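Lipase aflb (Neosartorya fumigata, PDB 6IDY) probably hydrolyses lipid esters, as a fungal lipase of the alpha/beta-hydrolase type that carries a bound calcium ion. Local coordinates at residues A142-I147 with I216-A221; G174-F179 with E412-I417; F181-S186 with L405-G410; A370-V375 with S387-D392; N196-S201 with S209-Y214. All coordinates share one frame; numbering follows the deposited sequence.

Contact 1: A142-I147 with I216-A221; sequences ALRAAI and INYISA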
# COMPACT_ATOMS: atom_id res chain seq x y z
N ALA A 142 3.03 9.52 19.46
CA ALA A 142 3.55 8.58 18.47
C ALA A 142 2.58 8.42 17.28
O ALA A 142 3.03 8.38 16.14
CB ALA A 142 3.81 7.22 19.12
N LEU A 143 1.26 8.35 17.55
CA LEU A 143 0.23 8.23 16.52
C LEU A 143 0.22 9.48 15.62
O LEU A 143 0.25 9.35 14.39
CB LEU A 143 -1.17 8.03 17.14
CG LEU A 143 -1.46 6.70 17.84
CD1 LEU A 143 -2.68 6.81 18.72
CD2 LEU A 143 -1.66 5.57 16.84
N ARG A 144 0.20 10.68 16.24
CA ARG A 144 0.18 11.96 15.52
C ARG A 144 1.48 12.21 14.74
O ARG A 144 1.43 12.75 13.63
CB ARG A 144 -0.11 13.11 16.50
CG ARG A 144 -0.53 14.43 15.84
CD ARG A 144 -0.36 15.61 16.78
NE ARG A 144 -1.21 15.51 17.97
CZ ARG A 144 -1.02 16.19 19.09
NH1 ARG A 144 -0.00 17.04 19.19
NH2 ARG A 144 -1.84 16.04 20.11
N ALA A 145 2.64 11.81 15.31
CA ALA A 145 3.95 12.00 14.66
C ALA A 145 4.14 11.16 13.39
O ALA A 145 5.00 11.48 12.57
CB ALA A 145 5.08 11.77 15.65
N ALA A 146 3.32 10.10 13.21
CA ALA A 146 3.36 9.23 12.03
C ALA A 146 2.76 9.93 10.80
O ALA A 146 3.02 9.52 9.67
CB ALA A 146 2.61 7.94 12.31
N ILE A 147 1.96 10.99 11.02
CA ILE A 147 1.28 11.71 9.95
C ILE A 147 2.18 12.77 9.33
O ILE A 147 2.60 13.70 10.01
CB ILE A 147 -0.08 12.32 10.41
CG1 ILE A 147 -0.92 11.30 11.21
CG2 ILE A 147 -0.86 12.88 9.21
CD1 ILE A 147 -2.03 11.90 12.10
N ILE A 216 -7.34 9.22 10.66
CA ILE A 216 -8.69 9.56 10.20
C ILE A 216 -9.32 10.64 11.08
O ILE A 216 -9.67 11.71 10.58
CB ILE A 216 -9.60 8.31 10.03
CG1 ILE A 216 -9.13 7.43 8.84
CG2 ILE A 216 -11.05 8.75 9.84
CD1 ILE A 216 -9.75 5.98 8.83
N ASN A 217 -9.43 10.37 12.39
CA ASN A 217 -10.03 11.29 13.35
C ASN A 217 -9.25 12.58 13.53
O ASN A 217 -9.86 13.63 13.70
CB ASN A 217 -10.29 10.59 14.68
CG ASN A 217 -11.45 9.62 14.62
OD1 ASN A 217 -12.34 9.73 13.76
ND2 ASN A 217 -11.48 8.68 15.54
N TYR A 218 -7.91 12.51 13.40
CA TYR A 218 -7.07 13.70 13.51
C TYR A 218 -7.19 14.61 12.29
O TYR A 218 -7.33 15.82 12.45
CB TYR A 218 -5.60 13.33 13.81
CG TYR A 218 -4.66 14.52 13.82
CD1 TYR A 218 -4.49 15.28 14.97
CD2 TYR A 218 -3.99 14.91 12.67
CE1 TYR A 218 -3.67 16.41 14.97
CE2 TYR A 218 -3.17 16.03 12.66
CZ TYR A 218 -3.00 16.78 13.81
OH TYR A 218 -2.18 17.87 13.79
N ILE A 219 -7.09 14.04 11.08
CA ILE A 219 -7.17 14.82 9.85
C ILE A 219 -8.57 15.41 9.70
O ILE A 219 -8.70 16.57 9.33
CB ILE A 219 -6.64 14.04 8.61
CG1 ILE A 219 -5.12 13.72 8.75
CG2 ILE A 219 -6.96 14.75 7.28
CD1 ILE A 219 -4.10 14.92 8.73
N SER A 220 -9.61 14.64 10.08
CA SER A 220 -10.98 15.15 10.03
C SER A 220 -11.17 16.33 10.99
O SER A 220 -11.82 17.32 10.61
CB SER A 220 -11.98 14.04 10.35
OG SER A 220 -13.32 14.51 10.25
N ALA A 221 -10.59 16.25 12.21
CA ALA A 221 -10.69 17.30 13.23
C ALA A 221 -10.03 18.62 12.83
O ALA A 221 -10.70 19.65 12.90
CB ALA A 221 -10.10 16.81 14.55
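R144 and I147 meet Y218 and I219 where helix 140-145 and the short strand after it lie against helix 205-223. No hydrogen bond crosses this contact. Along the second segment, Y218 comes first. Its CG is anti to the backbone N (chi1 175°), and this carries the ring across to the first segment. R144 CG sits over one face of that ring, 3.8 Å above its plane and shifted toward the rim. It makes a CH-pi contact, 21° off the ring normal, and the two side chains lie crosswise. R144 CD follows close behind, 3.9 Å from Y218 CE1. The R144 chain then bends at its third torsion. Its guanidinium plane ends nearly parallel to the ring, but it approaches obliquely. I147 takes a different corner of the same ring: its CD1 is 3.6 Å from Y218 CD2. The phenol oxygen is held elsewhere, by a hydrogen bond to the carbonyl of P118. I219 is next. Its CB does not point straight at the first segment, but the side chain curves back, and CD1 reaches I147 CG2 at 3.9 Å. The two isoleucines run antiparallel alongside each other. I219 also rests on P162 and I164 of strand 161-166 and on V193 of strand 190-195. I147 likewise touches L195. Helix 205-223 connects the parallel strands 190-195 and 227-232. The contact packs the segment leading into edge strand 147-148 against the helix of a beta-alpha-beta crossover that flanks the central sheet, as in the alpha/beta-hydrolase fold.

Contact 2: G174-F179 with E412-I417; sequences GTTYYF and EGLLLI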
# COMPACT_ATOMS: atom_id res chain seq x y z
N GLY A 174 5.83 7.73 2.33
CA GLY A 174 6.50 8.84 1.66
C GLY A 174 7.10 8.47 0.32
O GLY A 174 6.75 9.08 -0.69
N THR A 175 7.97 7.44 0.31
CA THR A 175 8.60 6.97 -0.92
C THR A 175 7.58 6.31 -1.85
O THR A 175 7.59 6.61 -3.04
CB THR A 175 9.84 6.10 -0.64
OG1 THR A 175 10.79 6.89 0.07
CG2 THR A 175 10.49 5.60 -1.91
N THR A 176 6.70 5.44 -1.30
CA THR A 176 5.65 4.74 -2.04
C THR A 176 4.81 5.67 -2.92
O THR A 176 4.70 5.45 -4.13
CB THR A 176 4.73 3.97 -1.08
OG1 THR A 176 5.50 2.97 -0.43
CG2 THR A 176 3.50 3.33 -1.77
N TYR A 177 4.26 6.71 -2.30
CA TYR A 177 3.36 7.63 -2.97
C TYR A 177 4.03 8.76 -3.74
O TYR A 177 3.38 9.38 -4.57
CB TYR A 177 2.34 8.16 -1.96
CG TYR A 177 1.37 7.07 -1.56
CD1 TYR A 177 0.47 6.54 -2.48
CD2 TYR A 177 1.40 6.52 -0.29
CE1 TYR A 177 -0.40 5.51 -2.13
CE2 TYR A 177 0.53 5.49 0.08
CZ TYR A 177 -0.38 5.00 -0.85
OH TYR A 177 -1.28 4.03 -0.50
N TYR A 178 5.34 8.96 -3.54
CA TYR A 178 6.12 9.96 -4.27
C TYR A 178 6.01 9.70 -5.78
O TYR A 178 5.86 10.64 -6.56
CB TYR A 178 7.60 9.90 -3.80
CG TYR A 178 8.54 10.84 -4.52
CD1 TYR A 178 8.76 12.13 -4.06
CD2 TYR A 178 9.25 10.42 -5.65
CE1 TYR A 178 9.64 13.00 -4.71
CE2 TYR A 178 10.13 11.28 -6.31
CZ TYR A 178 10.31 12.57 -5.84
OH TYR A 178 11.19 13.41 -6.48
N PHE A 179 6.03 8.41 -6.18
CA PHE A 179 5.97 7.96 -7.57
C PHE A 179 4.55 7.65 -8.09
O PHE A 179 4.42 7.08 -9.18
CB PHE A 179 6.89 6.75 -7.76
CG PHE A 179 8.36 7.03 -7.54
CD1 PHE A 179 9.09 7.78 -8.46
CD2 PHE A 179 9.02 6.51 -6.44
CE1 PHE A 179 10.45 8.02 -8.26
CE2 PHE A 179 10.39 6.73 -6.25
CZ PHE A 179 11.09 7.48 -7.17
N GLU A 412 8.06 0.52 -9.13
CA GLU A 412 8.63 -0.83 -9.21
C GLU A 412 9.83 -0.99 -8.28
O GLU A 412 9.97 -2.03 -7.64
CB GLU A 412 9.00 -1.17 -10.68
CG GLU A 412 7.79 -1.56 -11.53
CD GLU A 412 6.92 -2.66 -10.96
OE1 GLU A 412 7.46 -3.57 -10.30
OE2 GLU A 412 5.68 -2.61 -11.16
N GLY A 413 10.64 0.07 -8.17
CA GLY A 413 11.82 0.13 -7.31
C GLY A 413 11.52 -0.02 -5.83
O GLY A 413 12.44 -0.29 -5.05
N LEU A 414 10.24 0.16 -5.41
CA LEU A 414 9.78 0.02 -4.02
C LEU A 414 10.02 -1.37 -3.44
O LEU A 414 10.17 -1.50 -2.22
CB LEU A 414 8.28 0.35 -3.90
CG LEU A 414 7.83 1.75 -4.25
CD1 LEU A 414 6.30 1.83 -4.23
CD2 LEU A 414 8.48 2.80 -3.35
N LEU A 415 10.04 -2.40 -4.31
CA LEU A 415 10.28 -3.79 -3.93
C LEU A 415 11.64 -3.96 -3.29
O LEU A 415 11.81 -4.82 -2.43
CB LEU A 415 10.14 -4.71 -5.14
CG LEU A 415 8.74 -4.85 -5.73
CD1 LEU A 415 8.79 -5.61 -7.01
CD2 LEU A 415 7.78 -5.52 -4.75
N LEU A 416 12.61 -3.11 -3.70
CA LEU A 416 13.98 -3.12 -3.17
C LEU A 416 13.98 -2.63 -1.72
O LEU A 416 14.69 -3.19 -0.89
CB LEU A 416 14.91 -2.28 -4.05
CG LEU A 416 14.94 -2.62 -5.55
CD1 LEU A 416 15.70 -1.56 -6.33
CD2 LEU A 416 15.56 -4.01 -5.80
N ILE A 417 13.16 -1.62 -1.41
CA ILE A 417 13.01 -1.11 -0.05
C ILE A 417 12.27 -2.16 0.79
O ILE A 417 12.71 -2.48 1.90
CB ILE A 417 12.30 0.27 -0.03
CG1 ILE A 417 13.20 1.35 -0.66
CG2 ILE A 417 11.88 0.66 1.39
CD1 ILE A 417 12.48 2.65 -0.98
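L414 projects into the side of helix 173-178 and touches T175 and T176. Its CB points toward that helix. Its CG is anti to its own carbonyl carbon (chi1 -63°), and the two methyls fork beyond it. Both methyls bear on the backbone of T176. L414 CD1 is 3.7 Å from T176 CA and also lies 4.0 Å from T176 CG2. L414 CD2 is equally near T176 CA, and it turns toward T175 as well, meeting T175 CG2 at 3.7 Å. The leucine is roughly perpendicular to T176, while it and T175 lie side by side, pointing opposite ways. A turn further along, I417 adds a second hydrophobic tip. Its CD1 also touches T175 CG2, at 3.7 Å. One threonine methyl therefore meets both L414 and I417. The hydroxyls have other work: T175 OG1 is hydrogen-bonded to N111 ND2, and T176 OG1 to the carbonyl of P172. The threonines thus bring methyl groups to a fully buried apolar contact, and their polar atoms are satisfied. L102 of helix 96-103 touches both T175 and I417 and closes in beside the pair. Helix 173-178 lies in the connection from strand 161-166 to strand 190-195, a crossover of the alpha/beta-hydrolase core, and helix 414-424, the last of the chain, packs on it.

Contact 3: F181-S186 with L405-G410; sequences FGKLGS and LDDLLG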
# COMPACT_ATOMS: atom_id res chain seq x y z
N PHE A 181 0.21 8.10 -6.32
CA PHE A 181 -0.93 8.80 -5.73
C PHE A 181 -0.58 10.00 -4.83
O PHE A 181 -1.49 10.73 -4.44
CB PHE A 181 -1.88 7.83 -5.03
CG PHE A 181 -2.76 7.07 -6.02
CD1 PHE A 181 -3.76 7.73 -6.73
CD2 PHE A 181 -2.58 5.71 -6.23
CE1 PHE A 181 -4.56 7.03 -7.64
CE2 PHE A 181 -3.39 5.01 -7.13
CZ PHE A 181 -4.38 5.68 -7.82
N GLY A 182 0.70 10.26 -4.59
CA GLY A 182 1.12 11.48 -3.90
C GLY A 182 0.77 12.67 -4.78
O GLY A 182 0.65 13.80 -4.29
N LYS A 183 0.54 12.40 -6.10
CA LYS A 183 0.15 13.36 -7.14
C LYS A 183 -1.37 13.35 -7.44
O LYS A 183 -1.79 13.92 -8.46
CB LYS A 183 0.93 13.07 -8.44
CG LYS A 183 2.43 13.31 -8.37
CD LYS A 183 3.09 12.92 -9.69
CE LYS A 183 4.58 13.10 -9.69
NZ LYS A 183 5.28 11.94 -9.09
N LEU A 184 -2.19 12.73 -6.56
CA LEU A 184 -3.66 12.66 -6.74
C LEU A 184 -4.33 14.05 -6.84
O LEU A 184 -5.31 14.20 -7.58
CB LEU A 184 -4.30 11.81 -5.62
CG LEU A 184 -5.83 11.61 -5.62
CD1 LEU A 184 -6.31 10.83 -6.85
CD2 LEU A 184 -6.29 10.94 -4.33
N GLY A 185 -3.76 15.04 -6.16
CA GLY A 185 -4.22 16.43 -6.20
C GLY A 185 -4.18 17.05 -7.58
O GLY A 185 -4.88 18.04 -7.83
N SER A 186 -3.38 16.47 -8.50
CA SER A 186 -3.28 16.92 -9.89
C SER A 186 -4.43 16.35 -10.74
O SER A 186 -4.63 16.80 -11.87
CB SER A 186 -1.94 16.47 -10.50
OG SER A 186 -0.84 16.94 -9.74
N LEU A 405 7.20 7.83 -17.11
CA LEU A 405 8.16 6.73 -17.02
C LEU A 405 8.81 6.58 -15.63
O LEU A 405 8.79 5.48 -15.09
CB LEU A 405 9.23 6.88 -18.13
CG LEU A 405 10.38 5.86 -18.15
CD1 LEU A 405 9.88 4.43 -18.39
CD2 LEU A 405 11.43 6.25 -19.18
N ASP A 406 9.38 7.67 -15.06
CA ASP A 406 10.04 7.67 -13.75
C ASP A 406 9.13 7.23 -12.62
O ASP A 406 9.59 6.62 -11.65
CB ASP A 406 10.67 9.05 -13.45
CG ASP A 406 11.88 9.41 -14.32
OD1 ASP A 406 12.27 8.57 -15.16
OD2 ASP A 406 12.42 10.52 -14.14
N ASP A 407 7.83 7.53 -12.75
CA ASP A 407 6.79 7.13 -11.79
C ASP A 407 6.57 5.62 -11.85
O ASP A 407 6.52 4.99 -10.79
CB ASP A 407 5.49 7.90 -12.07
CG ASP A 407 5.63 9.40 -11.89
OD1 ASP A 407 6.06 9.83 -10.81
OD2 ASP A 407 5.29 10.14 -12.84
N LEU A 408 6.52 5.03 -13.07
CA LEU A 408 6.40 3.59 -13.30
C LEU A 408 7.64 2.89 -12.69
O LEU A 408 7.50 1.96 -11.91
CB LEU A 408 6.33 3.30 -14.83
CG LEU A 408 5.85 1.91 -15.32
CD1 LEU A 408 5.59 1.94 -16.79
CD2 LEU A 408 6.87 0.81 -15.06
N LEU A 409 8.85 3.36 -13.07
CA LEU A 409 10.13 2.79 -12.60
C LEU A 409 10.32 2.90 -11.10
O LEU A 409 10.71 1.91 -10.47
CB LEU A 409 11.33 3.38 -13.36
CG LEU A 409 11.27 3.39 -14.90
CD1 LEU A 409 12.49 4.10 -15.49
CD2 LEU A 409 11.12 1.99 -15.47
N GLY A 410 10.04 4.07 -10.54
CA GLY A 410 10.15 4.34 -9.12
C GLY A 410 9.22 3.48 -8.28
O GLY A 410 9.64 2.98 -7.23
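K183 reaches across to D407 and forms a salt bridge, the one direct link between these segments. The lysine side chain starts with CG beside the backbone N (chi1 -66°). Beyond CG it is extended and runs nearly straight toward helix 405-412, until the last torsion, 83°, turns NZ aside. NZ then lies 2.8 Å from D407 OD1. It meets that oxygen on the syn side, 30° out of the carboxylate plane. The other oxygen, D407 OD2, is 4.2 Å from NZ, and the grip is through a single oxygen. D407 comes from the opposite direction, with its CG also beside the backbone N. Its OD2 turns back to accept a hydrogen bond from the backbone N of G404, just before the helix. Each carboxylate oxygen therefore has its own partner, which fixes the rotation of the group. NZ has a second hydrogen bond, to the carbonyl oxygen of Y178. The site is near the surface, with both side chains partly exposed. The lysine ammonium and the start of helix 405-412 should both stabilise the negative charge of D407, which is probably ionised.

Contact 4: A370-V375 with S387-D392; sequences AWALAV and SRLDLD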
# COMPACT_ATOMS: atom_id res chain seq x y z
N ALA A 370 -7.17 2.49 -12.44
CA ALA A 370 -7.11 2.71 -10.99
C ALA A 370 -7.28 4.20 -10.67
O ALA A 370 -8.08 4.55 -9.81
CB ALA A 370 -5.80 2.19 -10.43
N TRP A 371 -6.56 5.06 -11.41
CA TRP A 371 -6.61 6.53 -11.29
C TRP A 371 -7.96 7.10 -11.68
O TRP A 371 -8.50 7.92 -10.93
CB TRP A 371 -5.50 7.16 -12.13
CG TRP A 371 -4.19 7.19 -11.40
CD1 TRP A 371 -3.39 6.12 -11.11
CD2 TRP A 371 -3.57 8.33 -10.81
NE1 TRP A 371 -2.30 6.53 -10.38
CE2 TRP A 371 -2.38 7.89 -10.20
CE3 TRP A 371 -3.90 9.70 -10.74
CZ2 TRP A 371 -1.52 8.76 -9.51
CZ3 TRP A 371 -3.04 10.57 -10.08
CH2 TRP A 371 -1.88 10.10 -9.46
N ALA A 372 -8.52 6.66 -12.82
CA ALA A 372 -9.82 7.11 -13.31
C ALA A 372 -10.93 6.73 -12.31
O ALA A 372 -11.84 7.53 -12.08
CB ALA A 372 -10.11 6.52 -14.68
N LEU A 373 -10.81 5.55 -11.67
CA LEU A 373 -11.77 5.11 -10.66
C LEU A 373 -11.62 5.91 -9.37
O LEU A 373 -12.63 6.23 -8.75
CB LEU A 373 -11.63 3.61 -10.38
CG LEU A 373 -12.20 2.68 -11.45
CD1 LEU A 373 -11.60 1.32 -11.34
CD2 LEU A 373 -13.74 2.64 -11.42
N ALA A 374 -10.37 6.25 -8.98
CA ALA A 374 -10.09 7.05 -7.79
C ALA A 374 -10.72 8.45 -7.95
O ALA A 374 -11.39 8.92 -7.03
CB ALA A 374 -8.59 7.17 -7.56
N VAL A 375 -10.55 9.07 -9.13
CA VAL A 375 -11.08 10.40 -9.49
C VAL A 375 -12.61 10.35 -9.50
O VAL A 375 -13.25 11.21 -8.89
CB VAL A 375 -10.47 10.91 -10.83
CG1 VAL A 375 -11.18 12.16 -11.35
CG2 VAL A 375 -8.98 11.16 -10.69
N SER A 387 -18.88 2.36 -15.18
CA SER A 387 -19.92 2.70 -16.15
C SER A 387 -20.01 4.22 -16.41
O SER A 387 -20.59 4.63 -17.42
CB SER A 387 -21.27 2.13 -15.73
OG SER A 387 -21.86 2.87 -14.67
N ARG A 388 -19.42 5.05 -15.51
CA ARG A 388 -19.39 6.51 -15.65
C ARG A 388 -18.13 6.97 -16.38
O ARG A 388 -17.97 8.16 -16.65
CB ARG A 388 -19.45 7.19 -14.27
CG ARG A 388 -20.83 7.20 -13.62
CD ARG A 388 -20.88 8.20 -12.48
NE ARG A 388 -19.97 7.85 -11.39
CZ ARG A 388 -20.34 7.38 -10.20
NH1 ARG A 388 -21.63 7.21 -9.92
NH2 ARG A 388 -19.44 7.10 -9.28
N LEU A 389 -17.23 6.03 -16.69
CA LEU A 389 -15.97 6.35 -17.36
C LEU A 389 -16.02 6.07 -18.86
O LEU A 389 -16.75 5.18 -19.30
CB LEU A 389 -14.81 5.55 -16.74
CG LEU A 389 -14.52 5.71 -15.24
CD1 LEU A 389 -13.46 4.73 -14.79
CD2 LEU A 389 -14.09 7.13 -14.90
N ASP A 390 -15.20 6.80 -19.63
CA ASP A 390 -15.04 6.57 -21.05
C ASP A 390 -13.97 5.47 -21.10
O ASP A 390 -12.77 5.78 -21.11
CB ASP A 390 -14.58 7.85 -21.77
CG ASP A 390 -14.48 7.77 -23.29
OD1 ASP A 390 -14.51 6.64 -23.83
OD2 ASP A 390 -14.36 8.84 -23.93
N LEU A 391 -14.40 4.19 -21.04
CA LEU A 391 -13.50 3.04 -20.99
C LEU A 391 -12.64 2.86 -22.23
O LEU A 391 -11.53 2.36 -22.09
CB LEU A 391 -14.23 1.73 -20.63
CG LEU A 391 -14.83 1.65 -19.21
CD1 LEU A 391 -15.55 0.33 -19.00
CD2 LEU A 391 -13.77 1.83 -18.12
N ASP A 392 -13.08 3.31 -23.42
CA ASP A 392 -12.24 3.22 -24.63
C ASP A 392 -10.95 4.05 -24.46
O ASP A 392 -9.86 3.57 -24.79
CB ASP A 392 -13.01 3.66 -25.89
CG ASP A 392 -14.18 2.77 -26.26
OD1 ASP A 392 -14.03 1.53 -26.21
OD2 ASP A 392 -15.25 3.32 -26.61
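L389 sets CD1 against A372 and L373 of helix 368-379, and CD2 against A372 alone. Its CD1 lies 3.8 Å from A372 CB and 4.0 Å from L373 CD2. Its CD2 comes within 3.6 Å of the backbone A372 O. L389 lies across L373. The leucine can reach in because its CG is anti to the carbonyl carbon (chi1 -58°) with an extended second torsion. L369 and D376, one turn either way along the helix, also touch L389. The next shell fixes the backbone that carries it. On one side R388 NH2 forms a salt bridge with D376 OD2, and this ties the neighbouring residue to the same helix. On the other, D390 is the centre of an inverse gamma turn and occupies the N-cap position of helix 391-396. That helix is held further on by the disulfide C350-C395. On the inner side, L373 also rests on I313 of strand 310-314. A377, further along helix 368-379, belongs to the calcium site, and the ion is about 11 Å from the L373 side chain. Helix 368-379 therefore lies between the central sheet and the outer turn that leads into helix 391-396.

Contact 5: N196-S201 with S209-Y214; sequences NIPQAS and SEYVAY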
# COMPACT_ATOMS: atom_id res chain seq x y z
N ASN A 196 3.21 7.52 7.72
CA ASN A 196 4.40 6.68 7.78
C ASN A 196 4.24 5.79 9.02
O ASN A 196 4.47 6.26 10.14
CB ASN A 196 5.68 7.51 7.82
CG ASN A 196 5.93 8.26 6.54
OD1 ASN A 196 5.95 7.68 5.44
ND2 ASN A 196 6.14 9.56 6.65
N ILE A 197 3.76 4.55 8.82
CA ILE A 197 3.56 3.59 9.90
C ILE A 197 4.93 3.11 10.42
O ILE A 197 5.73 2.65 9.61
CB ILE A 197 2.61 2.42 9.48
CG1 ILE A 197 1.19 2.96 9.13
CG2 ILE A 197 2.56 1.32 10.57
CD1 ILE A 197 0.23 1.96 8.43
N PRO A 198 5.23 3.26 11.74
CA PRO A 198 6.54 2.82 12.26
C PRO A 198 6.82 1.34 11.99
O PRO A 198 5.89 0.52 11.99
CB PRO A 198 6.44 3.11 13.77
CG PRO A 198 5.37 4.17 13.89
CD PRO A 198 4.38 3.82 12.82
N GLN A 199 8.10 1.03 11.71
CA GLN A 199 8.61 -0.31 11.36
C GLN A 199 8.08 -0.73 9.98
O GLN A 199 8.00 -1.92 9.66
CB GLN A 199 8.30 -1.36 12.47
CG GLN A 199 9.10 -1.21 13.77
CD GLN A 199 8.83 0.06 14.55
OE1 GLN A 199 9.64 1.00 14.56
NE2 GLN A 199 7.70 0.14 15.22
N ALA A 200 7.70 0.28 9.15
CA ALA A 200 7.20 0.15 7.79
C ALA A 200 6.12 -0.94 7.64
O ALA A 200 6.25 -1.83 6.80
CB ALA A 200 8.36 -0.08 6.81
N SER A 201 5.08 -0.88 8.51
CA SER A 201 3.94 -1.81 8.50
C SER A 201 4.32 -3.30 8.69
O SER A 201 3.53 -4.18 8.33
CB SER A 201 3.10 -1.64 7.23
OG SER A 201 2.77 -0.28 7.01
N SER A 209 -3.08 -0.51 12.41
CA SER A 209 -4.43 0.01 12.24
C SER A 209 -4.74 1.22 13.12
O SER A 209 -5.53 2.07 12.72
CB SER A 209 -5.45 -1.10 12.51
OG SER A 209 -5.20 -2.19 11.63
N GLU A 210 -4.14 1.29 14.33
CA GLU A 210 -4.32 2.39 15.28
C GLU A 210 -3.87 3.71 14.67
O GLU A 210 -4.50 4.74 14.89
CB GLU A 210 -3.53 2.14 16.57
CG GLU A 210 -4.11 1.01 17.41
CD GLU A 210 -3.59 0.96 18.83
OE1 GLU A 210 -3.21 2.02 19.37
OE2 GLU A 210 -3.58 -0.14 19.41
N TYR A 211 -2.78 3.66 13.87
CA TYR A 211 -2.25 4.82 13.18
C TYR A 211 -3.23 5.34 12.14
O TYR A 211 -3.35 6.54 11.98
CB TYR A 211 -0.87 4.51 12.56
CG TYR A 211 0.19 4.29 13.61
CD1 TYR A 211 0.94 5.34 14.11
CD2 TYR A 211 0.43 3.01 14.12
CE1 TYR A 211 1.91 5.14 15.09
CE2 TYR A 211 1.39 2.80 15.11
CZ TYR A 211 2.13 3.87 15.59
OH TYR A 211 3.10 3.66 16.53
N VAL A 212 -3.96 4.43 11.46
CA VAL A 212 -4.99 4.77 10.47
C VAL A 212 -6.20 5.38 11.19
O VAL A 212 -6.66 6.45 10.77
CB VAL A 212 -5.40 3.58 9.56
CG1 VAL A 212 -6.50 3.99 8.57
CG2 VAL A 212 -4.20 3.03 8.80
N ALA A 213 -6.70 4.72 12.25
CA ALA A 213 -7.84 5.20 13.05
C ALA A 213 -7.56 6.59 13.60
O ALA A 213 -8.40 7.49 13.45
CB ALA A 213 -8.15 4.24 14.19
N TYR A 214 -6.36 6.80 14.18
CA TYR A 214 -6.01 8.12 14.69
C TYR A 214 -5.88 9.15 13.57
O TYR A 214 -6.41 10.24 13.72
CB TYR A 214 -4.77 8.12 15.60
CG TYR A 214 -4.53 9.46 16.26
CD1 TYR A 214 -5.21 9.82 17.42
CD2 TYR A 214 -3.65 10.38 15.71
CE1 TYR A 214 -5.01 11.06 18.02
CE2 TYR A 214 -3.45 11.63 16.29
CZ TYR A 214 -4.13 11.96 17.45
OH TYR A 214 -3.93 13.20 18.02
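P198 and Y211 approach from opposite directions, and the proline ring comes down on one face of the phenol. P198 CD is 3.5 Å above the ring plane, offset toward the rim. The line from CD to the ring centroid measures 3.7 Å and is 17° off the normal, a clear CH-pi contact. P198 CG lies further out and is 3.5 Å from Y211 OH. The proline thus spans the outer half of the ring and its hydroxyl. Y211 points its CB toward the loop, with CG anti to the carbonyl carbon (chi1 -68°). I197 meets the base of this side chain instead: its CG1 is 4.3 Å from Y211 CB, and its CG2 approaches the ring obliquely. This loop links strand 190-195 to helix 205-223, so the strand-to-helix turn of a beta-alpha-beta crossover folds back on its own helix. L143 and A146 pack against Y211 too, as does L195 of the preceding strand. At the start of the loop, the side-chain amide of N196 is hydrogen-bonded to the backbone of G174, L110 and S112. Further along the loop, the carbonyl of S201 accepts hydrogen bonds from Q234 and S284.

Contacts 1 and 5 form one cluster, centres about 10 Å apart; both use crossover helix 205-223. A probable backbone hydrogen bond from N196 N to A146 O joins them. Contacts 2 and 3, centres also about 10 Å apart, tie C-terminal helices 405-412 and 414-424 to the 173-186 region. A probable hydrogen bond from G174 N to N196 OD1 links the two groups. The centre of contact 4 is about 17 Å from that of contact 3, with F181 stacked on W371 between them, and about 30 Å from those of 1 and 5. Contact 4 packs the turn before helix 391-396 on helix 368-379. Along the chain, contact 5 nests in 1, 4 in 3, and 3 in 2; contact 1 crosses 2 and 3.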